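Local coordinates for Low temperature requirement C protein (Listeria monocytogenes, PDB 1Y9I) that probably acts as a phosphatidylglycerophosphatase, a lipid phosphatase, and carries a binuclear site that holds a magnesium and a calcium ion, at residues A[97-102]-A[141-146]; A[105-109]-A[149-153]. All blocks are in the same frame, centred on the assembly; numbering follows the deposited sequence.

Contact 1 of 2, residues A[97-102]-A[141-146]; sequences VDEILA and TFLDDI. With MG (magnesium ion), chain F; CA (calcium ion), chain E.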
# COMPACT_ATOMS: atom_id res chain seq x y z
N VAL A 97 -7.81 3.63 -9.91
CA VAL A 97 -8.00 2.24 -9.54
C VAL A 97 -7.05 1.34 -10.34
O VAL A 97 -6.60 0.31 -9.84
CB VAL A 97 -9.48 1.79 -9.74
CG1 VAL A 97 -9.65 0.33 -9.35
CG2 VAL A 97 -10.40 2.66 -8.89
N ASP A 98 -6.71 1.74 -11.57
CA ASP A 98 -5.79 0.95 -12.38
C ASP A 98 -4.39 0.95 -11.77
O ASP A 98 -3.69 -0.06 -11.80
CB ASP A 98 -5.76 1.44 -13.85
CG ASP A 98 -5.64 2.95 -14.00
OD1 ASP A 98 -6.41 3.69 -13.35
OD2 ASP A 98 -4.79 3.41 -14.80
N GLU A 99 -3.99 2.08 -11.18
CA GLU A 99 -2.67 2.16 -10.54
C GLU A 99 -2.65 1.36 -9.24
O GLU A 99 -1.63 0.81 -8.84
CB GLU A 99 -2.31 3.62 -10.24
CG GLU A 99 -1.93 4.47 -11.46
CD GLU A 99 -3.13 5.03 -12.23
OE1 GLU A 99 -4.29 4.76 -11.86
OE2 GLU A 99 -2.91 5.76 -13.22
N ILE A 100 -3.80 1.29 -8.56
CA ILE A 100 -3.92 0.55 -7.31
C ILE A 100 -3.77 -0.95 -7.57
O ILE A 100 -3.02 -1.64 -6.88
CB ILE A 100 -5.30 0.82 -6.65
CG1 ILE A 100 -5.31 2.21 -6.01
CG2 ILE A 100 -5.62 -0.26 -5.63
CD1 ILE A 100 -4.37 2.36 -4.84
N LEU A 101 -4.50 -1.44 -8.56
CA LEU A 101 -4.45 -2.86 -8.89
C LEU A 101 -3.03 -3.27 -9.29
O LEU A 101 -2.53 -4.31 -8.85
CB LEU A 101 -5.41 -3.15 -10.04
CG LEU A 101 -5.43 -4.58 -10.58
CD1 LEU A 101 -5.90 -5.54 -9.50
CD2 LEU A 101 -6.34 -4.63 -11.80
N ALA A 102 -2.38 -2.45 -10.11
CA ALA A 102 -1.02 -2.73 -10.57
C ALA A 102 0.01 -2.71 -9.44
O ALA A 102 1.01 -3.43 -9.49
CB ALA A 102 -0.63 -1.75 -11.66
N THR A 141 -6.53 1.00 -20.24
CA THR A 141 -6.47 1.72 -18.99
C THR A 141 -5.83 0.89 -17.87
O THR A 141 -5.01 1.39 -17.10
CB THR A 141 -7.88 2.15 -18.58
OG1 THR A 141 -8.40 3.04 -19.58
CG2 THR A 141 -7.87 2.86 -17.23
N PHE A 142 -6.19 -0.38 -17.79
CA PHE A 142 -5.63 -1.26 -16.76
C PHE A 142 -4.38 -1.99 -17.23
O PHE A 142 -3.44 -2.20 -16.46
CB PHE A 142 -6.67 -2.28 -16.32
CG PHE A 142 -7.69 -1.72 -15.40
CD1 PHE A 142 -7.51 -1.76 -14.02
CD2 PHE A 142 -8.83 -1.09 -15.91
CE1 PHE A 142 -8.44 -1.18 -13.16
CE2 PHE A 142 -9.77 -0.51 -15.05
CZ PHE A 142 -9.57 -0.56 -13.68
N LEU A 143 -4.36 -2.38 -18.50
CA LEU A 143 -3.23 -3.11 -19.04
C LEU A 143 -1.91 -2.35 -19.04
O LEU A 143 -0.85 -2.95 -18.82
CB LEU A 143 -3.54 -3.62 -20.45
CG LEU A 143 -2.43 -4.49 -21.06
CD1 LEU A 143 -2.11 -5.65 -20.13
CD2 LEU A 143 -2.88 -5.01 -22.42
N ASP A 144 -1.93 -1.04 -19.28
CA ASP A 144 -0.67 -0.30 -19.28
C ASP A 144 0.01 -0.38 -17.91
O ASP A 144 1.22 -0.60 -17.82
CB ASP A 144 -0.83 1.16 -19.73
CG ASP A 144 -1.96 1.89 -19.03
OD1 ASP A 144 -2.37 1.49 -17.92
OD2 ASP A 144 -2.43 2.90 -19.60
N ASP A 145 -0.78 -0.23 -16.84
CA ASP A 145 -0.24 -0.31 -15.47
C ASP A 145 0.23 -1.73 -15.18
O ASP A 145 1.27 -1.93 -14.55
CB ASP A 145 -1.32 0.04 -14.44
CG ASP A 145 -1.88 1.42 -14.62
OD1 ASP A 145 -1.18 2.39 -14.28
OD2 ASP A 145 -3.02 1.53 -15.11
N ILE A 146 -0.55 -2.71 -15.63
CA ILE A 146 -0.21 -4.11 -15.42
C ILE A 146 1.16 -4.46 -16.02
O ILE A 146 2.00 -5.09 -15.37
CB ILE A 146 -1.30 -5.04 -16.01
CG1 ILE A 146 -2.55 -4.99 -15.13
CG2 ILE A 146 -0.77 -6.45 -16.15
CD1 ILE A 146 -3.77 -5.71 -15.73
MG MG F . -3.82 2.94 -16.51
CA CA E . -5.35 5.82 -13.86
O HOH W 1 -3.98 -2.27 -13.72
O HOH W 2 -4.03 4.13 -18.08
O HOH W 3 -4.02 6.24 -15.95
O HOH W 4 -4.71 8.19 -13.55
O HOH W 5 -7.05 6.21 -15.50
O HOH W 6 -2.17 4.01 -15.86

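Contact 2 of 2, residues A[105-109]-A[149-153]; sequences IVNVY and AIAAA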
# COMPACT_ATOMS: atom_id res chain seq x y z
N ILE A 105 0.84 -5.95 -8.02
CA ILE A 105 1.74 -6.78 -8.80
C ILE A 105 3.16 -6.42 -8.36
O ILE A 105 3.99 -7.28 -8.11
CB ILE A 105 1.59 -6.51 -10.31
CG1 ILE A 105 0.23 -7.03 -10.79
CG2 ILE A 105 2.73 -7.18 -11.08
CD1 ILE A 105 -0.07 -6.71 -12.26
N VAL A 106 3.42 -5.12 -8.27
CA VAL A 106 4.75 -4.66 -7.84
C VAL A 106 5.10 -5.21 -6.46
O VAL A 106 6.22 -5.68 -6.22
CB VAL A 106 4.80 -3.12 -7.76
CG1 VAL A 106 6.17 -2.68 -7.25
CG2 VAL A 106 4.52 -2.52 -9.12
N ASN A 107 4.13 -5.14 -5.55
CA ASN A 107 4.34 -5.59 -4.18
C ASN A 107 4.79 -7.03 -3.99
O ASN A 107 5.36 -7.35 -2.95
CB ASN A 107 3.08 -5.34 -3.36
CG ASN A 107 3.14 -4.02 -2.63
OD1 ASN A 107 2.13 -3.33 -2.48
ND2 ASN A 107 4.33 -3.66 -2.16
N VAL A 108 4.54 -7.88 -4.98
CA VAL A 108 4.96 -9.28 -4.85
C VAL A 108 6.46 -9.38 -4.61
O VAL A 108 6.95 -10.36 -4.05
CB VAL A 108 4.57 -10.09 -6.11
CG1 VAL A 108 5.01 -11.53 -5.94
CG2 VAL A 108 3.07 -10.04 -6.31
N TYR A 109 7.21 -8.36 -5.05
CA TYR A 109 8.64 -8.36 -4.82
C TYR A 109 9.12 -7.17 -3.99
O TYR A 109 10.29 -6.80 -4.02
CB TYR A 109 9.41 -8.46 -6.15
CG TYR A 109 9.42 -9.88 -6.68
CD1 TYR A 109 10.16 -10.88 -6.04
CD2 TYR A 109 8.63 -10.25 -7.77
CE1 TYR A 109 10.12 -12.20 -6.46
CE2 TYR A 109 8.58 -11.58 -8.20
CZ TYR A 109 9.33 -12.55 -7.54
OH TYR A 109 9.27 -13.86 -7.94
N ALA A 149 3.94 -2.70 -14.20
CA ALA A 149 4.12 -3.32 -12.89
C ALA A 149 4.83 -4.67 -12.97
O ALA A 149 5.66 -5.00 -12.11
CB ALA A 149 2.78 -3.49 -12.20
N ILE A 150 4.51 -5.46 -13.99
CA ILE A 150 5.16 -6.76 -14.15
C ILE A 150 6.65 -6.51 -14.41
O ILE A 150 7.51 -7.22 -13.88
CB ILE A 150 4.56 -7.56 -15.32
CG1 ILE A 150 3.15 -8.05 -14.95
CG2 ILE A 150 5.44 -8.77 -15.65
CD1 ILE A 150 2.34 -8.60 -16.12
N ALA A 151 6.96 -5.49 -15.21
CA ALA A 151 8.35 -5.14 -15.51
C ALA A 151 9.09 -4.72 -14.24
O ALA A 151 10.22 -5.16 -13.98
CB ALA A 151 8.39 -4.02 -16.55
N ALA A 152 8.45 -3.86 -13.45
CA ALA A 152 9.05 -3.37 -12.21
C ALA A 152 9.24 -4.50 -11.21
O ALA A 152 10.25 -4.56 -10.50
CB ALA A 152 8.17 -2.27 -11.61
N ALA A 153 8.26 -5.40 -11.12
CA ALA A 153 8.36 -6.52 -10.20
C ALA A 153 9.51 -7.42 -10.64
O ALA A 153 10.30 -7.89 -9.81
CB ALA A 153 7.05 -7.31 -10.17

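Contact 1 of 2, residues A[97-102]-A[141-146]
Asp98 of 97-102 and Asp145 of 141-146 meet at a magnesium ion, half of a binuclear metal site in an all-helical bundle, built where 97-102, the first part of helix 97-106, meets 141-146, which leads into helix 143-160. Metal bonds dominate. Asp98 bridges the two ions: OD2 binds magnesium at 2.0 Å and also calcium, while OD1 goes to calcium alone. Its CG stands between backbone N and carbonyl carbon (chi1 46°), which turns the carboxylate to the metals. Glu99 grips calcium with both oxygens, its chain bent at chi2 (82°) to fold back to the ion; Tyr95 O and three waters complete that shell. From the other segment magnesium takes the carbonyl oxygen of Thr141 and one oxygen each from Asp144 and Asp145, with two waters as fifth and sixth partners beside Asp98. Asp98 OD2 and Asp145 OD2 lie only 2.6 Å apart, a closeness the shared cation can compensate; the two carboxylate planes are turned 65° against each other. The Asp144 bond is longer, OD1 to magnesium 2.5 Å, and its OD2 instead accepts from a magnesium-bound water.

Apolar packing lies beside the metal site. The Phe142 ring lies beside helix 97-106 with Asp98 CB over one face, a CH-pi contact 3.9 Å from the centroid. Leu101 CD2 reaches Phe142 CD1 obliquely, and Ala102 CB packs on Asp145 CB at 3.4 Å. Helix 59-76 adds Leu71 against the Phe142 ring, and its Asp72 accepts hydrogen bonds from the Phe142 and Leu143 amides. Thr141 OG1 is hydrogen-bonded to Ile88 O.

A water also joins the two backbones, donating to both Asp98 O (2.9 Å) and Phe142 O (2.8 Å).

Contact 2 of 2, residues A[105-109]-A[149-153]
Ile105 and Val106 close on Ala149 in a close helix-to-helix packing of aliphatic side chains on alanines, the Ala149 methyl fitting between two branched side chains. This is the tight part. Ala149 CB lies 3.8 Å from Ile105 CB and 3.7 Å from Val106 CG2, and the Ile105 CG2 methyl, set anti to its own backbone N, lies against the Ala149 peptide and meets Ile150 CG1 at 4.0 Å. Without bulk at Ala149 and Ala153 the backbones come close, Val106 CA to Ala153 CA being 4.7 Å, and Ala153 CB rests 3.7 Å from Ile105 O. Val106 CG2 to Ala152 CB, at 4.4 Å, is a more distant buried touch.

The partly exposed Tyr109 end is looser, since one ring atom leans on Ala153 over a smaller surface: CD2 comes obliquely to Ala153 O at 3.5 Å and stands 4.1 Å from Ala153 CB. Tyr109 O is hydrogen-bonded to Ser156 OG, while Asn107 turns away from 149-153 and packs on Asn107 of a neighbouring subunit.

Around this pairing, helix 59-76 lies against Ile105 through Val61 and Ala64, helix 114-123 meets Val106 and Ala149 with Tyr117, and helix 45-56 brings Val55 to Tyr109, Ile150 and Ala153.

How the contacts relate
Contacts 1 and 2 join the same two helices, 97-106 and 143-160, at successive levels, their centres 12 Å apart. Both are mostly buried, so they differ less in depth than in chemistry. Contact 1, at the metal end of the pair, combines carboxylates bound to two cations with apolar packing round Phe142; contact 2, further along, is held by aliphatic side chains and alanines, the magnesium ion about 10 Å from the Ala149 side chain. They touch directly: Ala102 O lies 3.2 Å from Ala149 CB, and Ile146 CG2 packs on Ile105 CD1. Helices 59-76 and 114-123 touch both, as do neighbouring subunits, at Val97, Glu99, Ile100 and Leu101 in contact 1 and Asn107 in contact 2.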